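Local coordinates for protein latency-associated nuclear antigen (PDB 4BLG) that forms a homodimer through its C-terminal domain, which binds DNA, in a gamma-2 herpesvirus antigen linked to viral latency, at the interface of chains A and B. Residues are numbered along the deposited sequence; one frame, centred on the assembly and turned at random. Chains: chain A/B, Latency-associated nuclear antigen.

Contact 1: the interface of chains A and B. Residues chain A 72-75; chain B 33, 64, 127-128.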
loop_
_atom_site.group_PDB
_atom_site.type_symbol
_atom_site.label_atom_id
_atom_site.label_comp_id
_atom_site.label_asym_id
_atom_site.label_seq_id
_atom_site.Cartn_x
_atom_site.Cartn_y
_atom_site.Cartn_z
ATOM N N PRO A 72 6.899 -7.356 2.651
ATOM C CA PRO A 72 8.217 -7.993 2.617
ATOM C C PRO A 72 8.669 -8.403 4.013
ATOM O O PRO A 72 8.333 -7.740 4.992
ATOM C CB PRO A 72 9.123 -6.894 2.069
ATOM C CG PRO A 72 8.460 -5.626 2.454
ATOM C CD PRO A 72 6.977 -5.898 2.475
ATOM N N LEU A 73 9.421 -9.492 4.092
ATOM C CA LEU A 73 10.020 -9.924 5.342
ATOM C C LEU A 73 11.083 -8.945 5.805
ATOM O O LEU A 73 11.808 -8.370 4.992
ATOM C CB LEU A 73 10.653 -11.301 5.162
ATOM C CG LEU A 73 9.633 -12.419 4.972
ATOM C CD1 LEU A 73 10.346 -13.727 4.685
ATOM C CD2 LEU A 73 8.745 -12.533 6.203
ATOM N N VAL A 74 11.179 -8.774 7.120
ATOM C CA VAL A 74 12.199 -7.922 7.708
ATOM C C VAL A 74 13.406 -8.763 8.088
ATOM O O VAL A 74 13.300 -9.664 8.921
ATOM C CB VAL A 74 11.681 -7.212 8.959
ATOM C CG1 VAL A 74 12.751 -6.295 9.529
ATOM C CG2 VAL A 74 10.417 -6.428 8.636
ATOM N N PRO A 75 14.565 -8.471 7.476
ATOM C CA PRO A 75 15.795 -9.221 7.743
ATOM C C PRO A 75 16.112 -9.318 9.229
ATOM O O PRO A 75 16.044 -8.313 9.935
ATOM C CB PRO A 75 16.866 -8.389 7.033
ATOM C CG PRO A 75 16.138 -7.701 5.938
ATOM C CD PRO A 75 14.773 -7.408 6.478
ATOM N N PRO B 33 18.229 -3.271 10.022
ATOM C CA PRO B 33 17.019 -2.541 9.640
ATOM C C PRO B 33 16.694 -1.491 10.680
ATOM O O PRO B 33 17.103 -1.633 11.830
ATOM C CB PRO B 33 15.925 -3.621 9.629
ATOM C CG PRO B 33 16.628 -4.930 9.741
ATOM C CD PRO B 33 17.936 -4.660 10.410
ATOM N N LEU B 64 12.520 -1.940 2.204
ATOM C CA LEU B 64 11.877 -3.193 1.874
ATOM C C LEU B 64 10.701 -2.904 0.950
ATOM O O LEU B 64 9.893 -2.014 1.216
ATOM C CB LEU B 64 11.407 -3.892 3.151
ATOM C CG LEU B 64 12.499 -4.060 4.203
ATOM C CD1 LEU B 64 11.931 -4.634 5.494
ATOM C CD2 LEU B 64 13.607 -4.948 3.672
ATOM N N LEU B 127 5.136 -4.007 9.992
ATOM C CA LEU B 127 6.180 -4.987 9.804
ATOM C C LEU B 127 6.746 -5.388 11.159
ATOM O O LEU B 127 6.893 -4.560 12.019
ATOM C CB LEU B 127 7.258 -4.380 8.930
ATOM C CG LEU B 127 6.806 -3.907 7.557
ATOM C CD1 LEU B 127 7.542 -2.697 7.074
ATOM C CD2 LEU B 127 6.998 -5.007 6.558
ATOM N N PRO B 128 7.073 -6.739 11.333
ATOM C CA PRO B 128 7.602 -7.076 12.676
ATOM C C PRO B 128 8.749 -6.234 13.160
ATOM O O PRO B 128 9.337 -5.516 12.377
ATOM C CB PRO B 128 8.151 -8.475 12.500
ATOM C CG PRO B 128 8.380 -8.621 11.062
ATOM C CD PRO B 128 7.114 -8.063 10.558
#
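A:Pro72 to A:Pro75 lie against B:Leu64, B:Leu127, B:Pro128 and B:Pro33 in a proline-rich, apolar packing contact at the margin of the homodimer, where a loop of one subunit grips the other and widens their association. The A segment runs through a groove, with B:Leu64 on one side and B:Leu127 with B:Pro128 on another. At its start, the ring of A:Pro72 lies across the base of the B:Leu64 side chain, its CG only 3.5 Å from B:Leu64 CB, a tight fit. The carbonyl O of the same proline meets the methyl CD2 of B:Leu127 at 3.4 Å.

A:Val74 is the residue that fills the middle. With CG1 anti to its backbone N (chi1 -178°), its two methyls diverge towards different parts of chain B. CG2 settles among three side chains, 3.8 Å from B:Leu127 CB and 3.9 Å from the ring carbon CG of B:Pro128, with the methyl CD1 of B:Leu64 also close. CG1 turns instead towards B:Pro33, 4.1 Å from that proline's CG. The two branches of B:Leu64 are likewise divided: while CD1 serves A:Val74, CD2 packs 3.9 Å from CD of the A:Pro75 ring. Beyond it, the carbonyl O of A:Pro75 comes to 3.4 Å from B:Pro33 CG. Four of the residues in contact are prolines, whose rings restrict phi, and this may help the surface keep its shape.

In the fold, A:Pro72 to A:Pro75 belong to the loop that leaves strand 69-70 on the way to strand 84-90. Their partners are gathered from three separate places in chain B: the loop ahead of strand 39-45, the first residue of strand 64-65, and the C-terminal tail beyond strand 115-122.

Contact 2: the interface of chains A and B. Residues chain A 119-121, 125; chain B 42, 117-119.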
loop_
_atom_site.group_PDB
_atom_site.type_symbol
_atom_site.label_atom_id
_atom_site.label_comp_id
_atom_site.label_asym_id
_atom_site.label_seq_id
_atom_site.Cartn_x
_atom_site.Cartn_y
_atom_site.Cartn_z
ATOM N N VAL A 119 -3.092 5.232 6.977
ATOM C CA VAL A 119 -2.058 5.651 6.048
ATOM C C VAL A 119 -2.515 6.918 5.344
ATOM O O VAL A 119 -3.706 7.111 5.128
ATOM C CB VAL A 119 -1.787 4.565 4.987
ATOM C CG1 VAL A 119 -0.722 5.027 4.011
ATOM C CG2 VAL A 119 -1.361 3.273 5.652
ATOM N N LYS A 120 -1.555 7.761 4.966
ATOM C CA LYS A 120 -1.831 9.068 4.380
ATOM C C LYS A 120 -0.846 9.241 3.206
ATOM O O LYS A 120 0.293 8.796 3.295
ATOM C CB LYS A 120 -1.622 10.154 5.456
ATOM N N ALA A 121 -1.288 9.841 2.103
ATOM C CA ALA A 121 -0.416 10.102 0.949
ATOM C C ALA A 121 -0.338 11.596 0.644
ATOM O O ALA A 121 -1.325 12.311 0.767
ATOM C CB ALA A 121 -0.909 9.338 -0.278
ATOM N N PHE A 125 -3.274 9.601 -3.147
ATOM C CA PHE A 125 -2.830 8.389 -3.813
ATOM C C PHE A 125 -3.033 8.512 -5.315
ATOM O O PHE A 125 -3.930 9.222 -5.766
ATOM C CB PHE A 125 -3.553 7.176 -3.251
ATOM C CG PHE A 125 -3.064 6.765 -1.894
ATOM C CD1 PHE A 125 -1.905 6.024 -1.762
ATOM C CD2 PHE A 125 -3.754 7.120 -0.755
ATOM C CE1 PHE A 125 -1.448 5.641 -0.524
ATOM C CE2 PHE A 125 -3.298 6.736 0.492
ATOM C CZ PHE A 125 -2.142 6.002 0.605
ATOM N N MET B 42 5.158 4.865 -2.676
ATOM C CA MET B 42 4.418 4.042 -3.614
ATOM C C MET B 42 4.879 4.388 -5.016
ATOM O O MET B 42 4.775 5.534 -5.449
ATOM C CB MET B 42 2.917 4.271 -3.484
ATOM C CG MET B 42 2.107 3.491 -4.500
ATOM S SD MET B 42 0.335 3.754 -4.336
ATOM C CE MET B 42 -0.022 2.847 -2.836
ATOM N N THR B 117 4.987 8.365 -5.008
ATOM C CA THR B 117 4.145 9.138 -4.109
ATOM C C THR B 117 4.606 8.852 -2.696
ATOM O O THR B 117 4.733 7.702 -2.316
ATOM C CB THR B 117 2.673 8.718 -4.262
ATOM O OG1 THR B 117 2.284 8.841 -5.635
ATOM C CG2 THR B 117 1.750 9.569 -3.383
ATOM N N ILE B 118 4.880 9.892 -1.922
ATOM C CA ILE B 118 5.292 9.712 -0.543
ATOM C C ILE B 118 4.074 9.313 0.301
ATOM O O ILE B 118 2.985 9.871 0.148
ATOM C CB ILE B 118 5.912 10.993 0.025
ATOM C CG1 ILE B 118 7.061 11.478 -0.866
ATOM C CG2 ILE B 118 6.388 10.758 1.455
ATOM C CD1 ILE B 118 8.318 10.666 -0.740
ATOM N N VAL B 119 4.278 8.349 1.191
ATOM C CA VAL B 119 3.216 7.771 1.989
ATOM C C VAL B 119 3.709 7.647 3.420
ATOM O O VAL B 119 4.897 7.433 3.653
ATOM C CB VAL B 119 2.830 6.367 1.462
ATOM C CG1 VAL B 119 1.891 5.685 2.421
ATOM C CG2 VAL B 119 2.197 6.475 0.088
#
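A:Ala121 and B:Val119 form an antiparallel beta bridge, placing the two copies of strand 115-122 side by side across the dimer two-fold. Around the bridge the backbones are close: A:Ala121 CA lies 3.5 Å from the carbonyl O of B:Ile118, and A:Lys120 O lies 3.4 Å from B:Val119 CA.

B:Val119 buries much more surface than the other B residues in this patch. Its CG1 is anti to the backbone N (chi1 171°) and turns towards the dimer axis, passing 3.6 Å from the carbonyl O of A:Lys120. There it meets A:Val119, although the modelled separation of the two valine methyls is too short to be reliable. The side chains of B:Val119 and A:Phe125 cross at about a right angle, and the valine's other methyl, CG2, lies 3.8 Å from ring atom CE1 of A:Phe125.

The A:Phe125 ring is fixed from within its own chain as well. A:Ala121 CB sits over the centre of one face, 3.4 Å above the plane, and A:Val119 CG1 lies in plane at the edge. The bridging strand thus supports the ring that reaches over to chain B. On the B side, B:Met42 extends from strand 39-45 and bends only at its last torsion (chi3 -72°), which swings the terminal methyl towards the ring. A looser contact, 4.1 Å between A:Ala121 CB and B:Thr117 CG2, continues the apolar seam along the strand. The B:Met42 methyl CE approaches A:Phe125 CD1 to 3.8 Å, from the side of the ring plane opposite A:Ala121 CB.

The centres of contact 1 and contact 2 are about 19 Å apart, and the two share no residue. Contact 2 joins the subunits at the symmetry axis through paired strands 115-122, whereas contact 1 secures a loop farther out. In sequence, one residue lies between position 125, used in contact 2 from chain A, and positions 127 and 128, used in contact 1 from chain B. Because the interface is two-fold symmetric, each tail joins one contact to the twin of the other. The dimer is thus held at its centre and again at its periphery, which should limit rocking of one subunit against the other.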